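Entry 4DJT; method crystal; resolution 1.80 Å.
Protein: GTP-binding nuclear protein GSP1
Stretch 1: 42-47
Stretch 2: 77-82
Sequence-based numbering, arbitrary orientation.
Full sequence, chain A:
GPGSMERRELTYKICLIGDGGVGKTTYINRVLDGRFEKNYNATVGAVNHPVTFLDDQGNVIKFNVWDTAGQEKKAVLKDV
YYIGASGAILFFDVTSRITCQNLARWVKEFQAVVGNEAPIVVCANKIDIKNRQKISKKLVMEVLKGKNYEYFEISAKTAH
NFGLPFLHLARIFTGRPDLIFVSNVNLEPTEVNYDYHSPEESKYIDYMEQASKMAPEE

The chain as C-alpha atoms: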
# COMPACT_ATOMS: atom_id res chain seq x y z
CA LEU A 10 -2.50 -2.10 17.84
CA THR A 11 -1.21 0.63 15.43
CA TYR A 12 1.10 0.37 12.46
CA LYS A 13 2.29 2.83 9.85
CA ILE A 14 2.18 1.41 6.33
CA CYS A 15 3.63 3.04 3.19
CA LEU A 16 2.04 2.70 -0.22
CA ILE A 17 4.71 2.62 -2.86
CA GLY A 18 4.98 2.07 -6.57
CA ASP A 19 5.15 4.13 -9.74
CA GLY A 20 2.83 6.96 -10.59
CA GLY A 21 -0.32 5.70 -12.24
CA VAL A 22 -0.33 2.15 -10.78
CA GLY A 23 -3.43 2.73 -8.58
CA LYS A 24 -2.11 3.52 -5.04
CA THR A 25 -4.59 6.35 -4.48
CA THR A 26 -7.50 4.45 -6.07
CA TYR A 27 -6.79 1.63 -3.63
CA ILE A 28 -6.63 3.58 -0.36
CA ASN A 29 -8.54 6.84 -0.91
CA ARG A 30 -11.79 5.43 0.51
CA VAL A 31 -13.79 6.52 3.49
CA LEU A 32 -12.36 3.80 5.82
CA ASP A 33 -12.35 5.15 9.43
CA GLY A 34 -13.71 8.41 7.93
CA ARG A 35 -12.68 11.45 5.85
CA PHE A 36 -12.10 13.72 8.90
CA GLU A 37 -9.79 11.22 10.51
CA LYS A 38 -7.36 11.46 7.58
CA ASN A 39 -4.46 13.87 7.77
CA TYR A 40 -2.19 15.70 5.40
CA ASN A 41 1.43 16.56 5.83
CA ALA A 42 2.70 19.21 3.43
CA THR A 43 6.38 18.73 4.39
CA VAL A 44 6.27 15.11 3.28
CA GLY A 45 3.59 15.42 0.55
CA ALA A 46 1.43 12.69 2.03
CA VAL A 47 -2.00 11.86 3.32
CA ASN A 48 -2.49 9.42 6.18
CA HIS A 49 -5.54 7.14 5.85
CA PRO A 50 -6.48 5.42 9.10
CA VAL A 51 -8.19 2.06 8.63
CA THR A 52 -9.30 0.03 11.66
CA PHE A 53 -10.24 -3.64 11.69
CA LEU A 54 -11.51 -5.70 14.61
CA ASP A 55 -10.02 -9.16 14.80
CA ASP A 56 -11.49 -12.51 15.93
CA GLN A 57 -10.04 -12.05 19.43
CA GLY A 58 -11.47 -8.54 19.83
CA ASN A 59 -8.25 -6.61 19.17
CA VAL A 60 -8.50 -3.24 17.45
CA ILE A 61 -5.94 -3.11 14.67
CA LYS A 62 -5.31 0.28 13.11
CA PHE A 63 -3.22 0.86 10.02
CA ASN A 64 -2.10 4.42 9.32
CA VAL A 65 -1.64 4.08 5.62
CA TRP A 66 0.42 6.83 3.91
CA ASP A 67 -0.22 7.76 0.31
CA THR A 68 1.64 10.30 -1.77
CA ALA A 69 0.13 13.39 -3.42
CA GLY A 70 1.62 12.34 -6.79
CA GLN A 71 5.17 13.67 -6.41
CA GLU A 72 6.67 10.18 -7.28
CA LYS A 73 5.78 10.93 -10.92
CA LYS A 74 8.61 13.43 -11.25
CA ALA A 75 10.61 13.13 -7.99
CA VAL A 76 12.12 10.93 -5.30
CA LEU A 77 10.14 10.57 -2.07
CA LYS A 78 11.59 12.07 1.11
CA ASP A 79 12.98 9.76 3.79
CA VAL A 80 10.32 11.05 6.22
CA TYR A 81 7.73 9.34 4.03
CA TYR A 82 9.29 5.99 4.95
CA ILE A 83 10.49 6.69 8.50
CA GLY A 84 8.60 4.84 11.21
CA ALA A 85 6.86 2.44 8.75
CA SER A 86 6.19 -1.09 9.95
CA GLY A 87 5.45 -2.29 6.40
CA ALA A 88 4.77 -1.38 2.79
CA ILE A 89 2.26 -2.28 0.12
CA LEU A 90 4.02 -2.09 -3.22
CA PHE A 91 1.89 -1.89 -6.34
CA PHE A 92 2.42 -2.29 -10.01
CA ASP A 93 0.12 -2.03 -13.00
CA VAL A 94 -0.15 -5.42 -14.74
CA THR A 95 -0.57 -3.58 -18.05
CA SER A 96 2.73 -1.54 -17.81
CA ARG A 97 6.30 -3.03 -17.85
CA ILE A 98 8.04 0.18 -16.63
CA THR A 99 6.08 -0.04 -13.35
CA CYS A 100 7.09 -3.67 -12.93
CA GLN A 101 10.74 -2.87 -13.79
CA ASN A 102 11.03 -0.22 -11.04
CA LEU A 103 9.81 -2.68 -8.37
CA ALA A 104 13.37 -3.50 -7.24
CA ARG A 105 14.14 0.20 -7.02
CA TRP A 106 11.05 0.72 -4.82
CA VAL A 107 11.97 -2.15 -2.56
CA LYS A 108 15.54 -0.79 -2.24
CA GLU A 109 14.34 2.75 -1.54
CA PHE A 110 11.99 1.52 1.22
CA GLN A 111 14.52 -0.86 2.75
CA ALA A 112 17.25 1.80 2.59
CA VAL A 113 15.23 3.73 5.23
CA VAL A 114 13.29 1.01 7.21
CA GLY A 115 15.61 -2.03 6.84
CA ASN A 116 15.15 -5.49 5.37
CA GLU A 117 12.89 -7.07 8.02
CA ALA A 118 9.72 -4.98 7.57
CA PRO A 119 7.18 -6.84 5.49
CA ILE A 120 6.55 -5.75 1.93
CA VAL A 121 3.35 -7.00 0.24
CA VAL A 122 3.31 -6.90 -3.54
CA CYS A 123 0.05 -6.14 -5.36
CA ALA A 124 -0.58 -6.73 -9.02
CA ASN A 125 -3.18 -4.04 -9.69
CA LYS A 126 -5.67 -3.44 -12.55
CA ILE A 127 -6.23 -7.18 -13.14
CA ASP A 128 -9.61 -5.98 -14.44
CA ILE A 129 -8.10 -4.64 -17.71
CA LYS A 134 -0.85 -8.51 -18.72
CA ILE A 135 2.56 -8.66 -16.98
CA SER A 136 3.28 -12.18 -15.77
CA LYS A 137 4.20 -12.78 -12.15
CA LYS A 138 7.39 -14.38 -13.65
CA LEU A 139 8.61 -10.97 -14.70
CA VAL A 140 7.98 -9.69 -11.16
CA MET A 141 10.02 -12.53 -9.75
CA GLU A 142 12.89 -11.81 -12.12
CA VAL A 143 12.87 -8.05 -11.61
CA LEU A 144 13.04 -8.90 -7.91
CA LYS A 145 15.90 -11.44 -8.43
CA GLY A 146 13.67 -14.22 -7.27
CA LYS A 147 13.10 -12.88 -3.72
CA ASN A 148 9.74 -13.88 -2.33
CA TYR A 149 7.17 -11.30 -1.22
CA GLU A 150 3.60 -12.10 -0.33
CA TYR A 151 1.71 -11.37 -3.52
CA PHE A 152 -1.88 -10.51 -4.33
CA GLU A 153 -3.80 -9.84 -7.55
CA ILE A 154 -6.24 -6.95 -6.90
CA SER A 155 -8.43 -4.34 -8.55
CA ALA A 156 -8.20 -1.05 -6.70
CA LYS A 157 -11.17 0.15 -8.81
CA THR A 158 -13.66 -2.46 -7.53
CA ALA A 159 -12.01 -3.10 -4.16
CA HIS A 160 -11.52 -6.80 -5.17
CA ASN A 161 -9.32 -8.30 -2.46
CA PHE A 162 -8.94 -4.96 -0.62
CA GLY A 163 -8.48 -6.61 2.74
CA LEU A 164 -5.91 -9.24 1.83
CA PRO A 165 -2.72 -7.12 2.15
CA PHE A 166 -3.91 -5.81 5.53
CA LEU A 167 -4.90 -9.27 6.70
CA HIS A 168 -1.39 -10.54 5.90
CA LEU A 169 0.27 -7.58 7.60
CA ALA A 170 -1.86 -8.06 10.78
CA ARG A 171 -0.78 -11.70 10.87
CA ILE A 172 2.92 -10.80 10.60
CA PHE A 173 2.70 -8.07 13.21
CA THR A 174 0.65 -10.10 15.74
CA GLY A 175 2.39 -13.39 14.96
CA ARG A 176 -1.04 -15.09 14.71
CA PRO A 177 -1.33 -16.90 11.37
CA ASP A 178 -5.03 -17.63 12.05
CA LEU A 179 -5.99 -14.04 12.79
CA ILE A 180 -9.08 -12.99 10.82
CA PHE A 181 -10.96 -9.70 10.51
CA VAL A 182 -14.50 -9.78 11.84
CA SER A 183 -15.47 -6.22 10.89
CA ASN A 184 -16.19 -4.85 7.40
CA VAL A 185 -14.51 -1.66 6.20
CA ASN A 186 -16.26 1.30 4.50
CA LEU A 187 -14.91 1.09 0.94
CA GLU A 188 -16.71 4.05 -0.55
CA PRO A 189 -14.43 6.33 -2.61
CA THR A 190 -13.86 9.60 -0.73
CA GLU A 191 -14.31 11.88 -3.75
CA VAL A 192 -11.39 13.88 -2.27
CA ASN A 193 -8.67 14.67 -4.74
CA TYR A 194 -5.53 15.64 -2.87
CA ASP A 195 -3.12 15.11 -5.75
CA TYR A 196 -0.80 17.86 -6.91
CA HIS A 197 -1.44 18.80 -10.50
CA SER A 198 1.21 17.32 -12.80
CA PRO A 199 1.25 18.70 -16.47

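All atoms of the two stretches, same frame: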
# COMPACT_ATOMS: atom_id res chain seq x y z
N ALA A 42 2.15 18.49 4.58
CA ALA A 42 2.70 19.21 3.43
C ALA A 42 4.22 19.06 3.32
O ALA A 42 4.76 19.07 2.22
CB ALA A 42 2.31 20.68 3.49
N THR A 43 4.91 18.89 4.44
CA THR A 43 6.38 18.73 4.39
C THR A 43 6.73 17.45 3.62
O THR A 43 7.62 17.45 2.76
CB THR A 43 7.02 18.70 5.79
OG1 THR A 43 6.72 19.92 6.47
CG2 THR A 43 8.56 18.53 5.68
N VAL A 44 6.01 16.38 3.93
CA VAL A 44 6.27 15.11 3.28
C VAL A 44 5.58 14.99 1.93
O VAL A 44 6.13 14.36 1.04
CB VAL A 44 5.91 13.91 4.17
CG1 VAL A 44 4.49 14.01 4.66
CG2 VAL A 44 6.09 12.62 3.39
N GLY A 45 4.40 15.61 1.77
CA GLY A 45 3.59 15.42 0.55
C GLY A 45 2.81 14.10 0.68
O GLY A 45 2.89 13.20 -0.17
N ALA A 46 2.11 13.95 1.79
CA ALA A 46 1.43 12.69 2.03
C ALA A 46 0.17 12.87 2.83
O ALA A 46 0.05 13.78 3.64
CB ALA A 46 2.37 11.73 2.75
N VAL A 47 -0.78 11.99 2.55
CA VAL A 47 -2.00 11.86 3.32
C VAL A 47 -1.94 10.56 4.10
O VAL A 47 -1.64 9.50 3.55
CB VAL A 47 -3.23 11.81 2.37
CG1 VAL A 47 -4.50 11.42 3.13
CG2 VAL A 47 -3.40 13.15 1.66
N LEU A 77 10.84 10.30 -3.33
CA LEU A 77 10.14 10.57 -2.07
C LEU A 77 11.15 10.84 -0.97
O LEU A 77 12.25 10.27 -0.98
CB LEU A 77 9.22 9.39 -1.68
CG LEU A 77 8.09 8.99 -2.65
CD1 LEU A 77 7.25 7.89 -2.00
CD2 LEU A 77 7.22 10.19 -2.99
N LYS A 78 10.77 11.71 -0.04
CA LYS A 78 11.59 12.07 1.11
C LYS A 78 11.67 10.88 2.07
O LYS A 78 10.76 10.07 2.15
CB LYS A 78 10.99 13.27 1.85
CG LYS A 78 11.28 14.61 1.20
CD LYS A 78 10.41 15.71 1.77
CE LYS A 78 10.68 17.05 1.10
NZ LYS A 78 10.11 18.21 1.87
N ASP A 79 12.78 10.79 2.79
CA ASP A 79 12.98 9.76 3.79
C ASP A 79 11.88 9.76 4.84
O ASP A 79 11.48 8.71 5.31
CB ASP A 79 14.34 9.92 4.48
CG ASP A 79 15.54 9.63 3.55
OD1 ASP A 79 15.34 9.13 2.42
OD2 ASP A 79 16.69 9.90 3.97
N VAL A 80 11.39 10.95 5.21
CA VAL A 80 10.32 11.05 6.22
C VAL A 80 9.03 10.35 5.80
O VAL A 80 8.25 9.96 6.66
CB VAL A 80 10.02 12.52 6.62
CG1 VAL A 80 11.09 13.02 7.60
CG2 VAL A 80 9.93 13.42 5.40
N TYR A 81 8.83 10.16 4.51
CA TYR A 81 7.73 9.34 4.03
C TYR A 81 7.84 7.94 4.61
O TYR A 81 6.86 7.37 5.07
CB TYR A 81 7.69 9.31 2.51
CG TYR A 81 6.48 8.60 1.92
CD1 TYR A 81 6.56 7.30 1.42
CD2 TYR A 81 5.23 9.23 1.86
CE1 TYR A 81 5.44 6.64 0.90
CE2 TYR A 81 4.12 8.58 1.35
CZ TYR A 81 4.22 7.29 0.88
OH TYR A 81 3.09 6.69 0.31
N TYR A 82 9.06 7.38 4.54
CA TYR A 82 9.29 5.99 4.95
C TYR A 82 9.48 5.84 6.46
O TYR A 82 9.12 4.81 7.03
CB TYR A 82 10.49 5.43 4.21
CG TYR A 82 10.34 5.41 2.73
CD1 TYR A 82 9.31 4.70 2.12
CD2 TYR A 82 11.20 6.08 1.92
CE1 TYR A 82 9.16 4.67 0.76
CE2 TYR A 82 11.06 6.05 0.54
CZ TYR A 82 10.04 5.32 -0.02
OH TYR A 82 9.88 5.29 -1.38
O HOH W 1 8.12 12.98 -0.36

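The two stretches touch over a small area, about 253 Å² counting both sides, and no backbone hydrogen bond joins them directly. In the first, residues 46-47 are strand; in the second, a weakly bonded helix occupies about 79-82, and Tyr 81 N donates to Lys 78 O at 3.1 Å. The closest pair of CA atoms is Val 44 and Tyr 81, 6.0 Å apart.

Val 44 meets Lys 78, Val 80 and Tyr 81. With chi1 at 54° (p), its CG2 lies 3.7 Å from CA of Tyr 81 and 3.8 Å from CB of the same residue, while its CB sits 4.2 Å from CG2 of Val 80. A branched, compact side chain suits this place, because it fills the space beside Tyr 81 and Val 80 without needing any polar partner. Val 80, at chi1 -78° (m), turns its CG2 methyl to face Val 44 CB.

Tyr 81 adopts chi1 -174° (t), which carries its ring along the first stretch as far as Ala 46. The CB of Ala 46 meets Tyr 81 CE2 at 3.9 Å. Both this methyl and CG2 of Val 44 lie at the ring edge, near its plane, so the pairing is edge packing rather than stacking. The Tyr 81 hydroxyl is hydrogen-bonded elsewhere in the structure. Gly 45 has phi/psi of 81/51; the positive phi by itself favours glycine.

Lys 78, which is exposed, has chi1 at -80° (m) and chi2 to chi4 all t, the staggered, extended form that gives it reach. Its chain passes Val 44, with Lys 78 CD 4.4 Å from Val 44 CA, and delivers NZ to Thr 43 O, to which it donates a 2.8 Å hydrogen bond. A long aliphatic chain ending in an ammonium group can thus serve a backbone carbonyl. Separately, a water bridges the two backbones, donating to Val 44 O (2.8 Å) and accepting from Lys 78 N (3.0 Å).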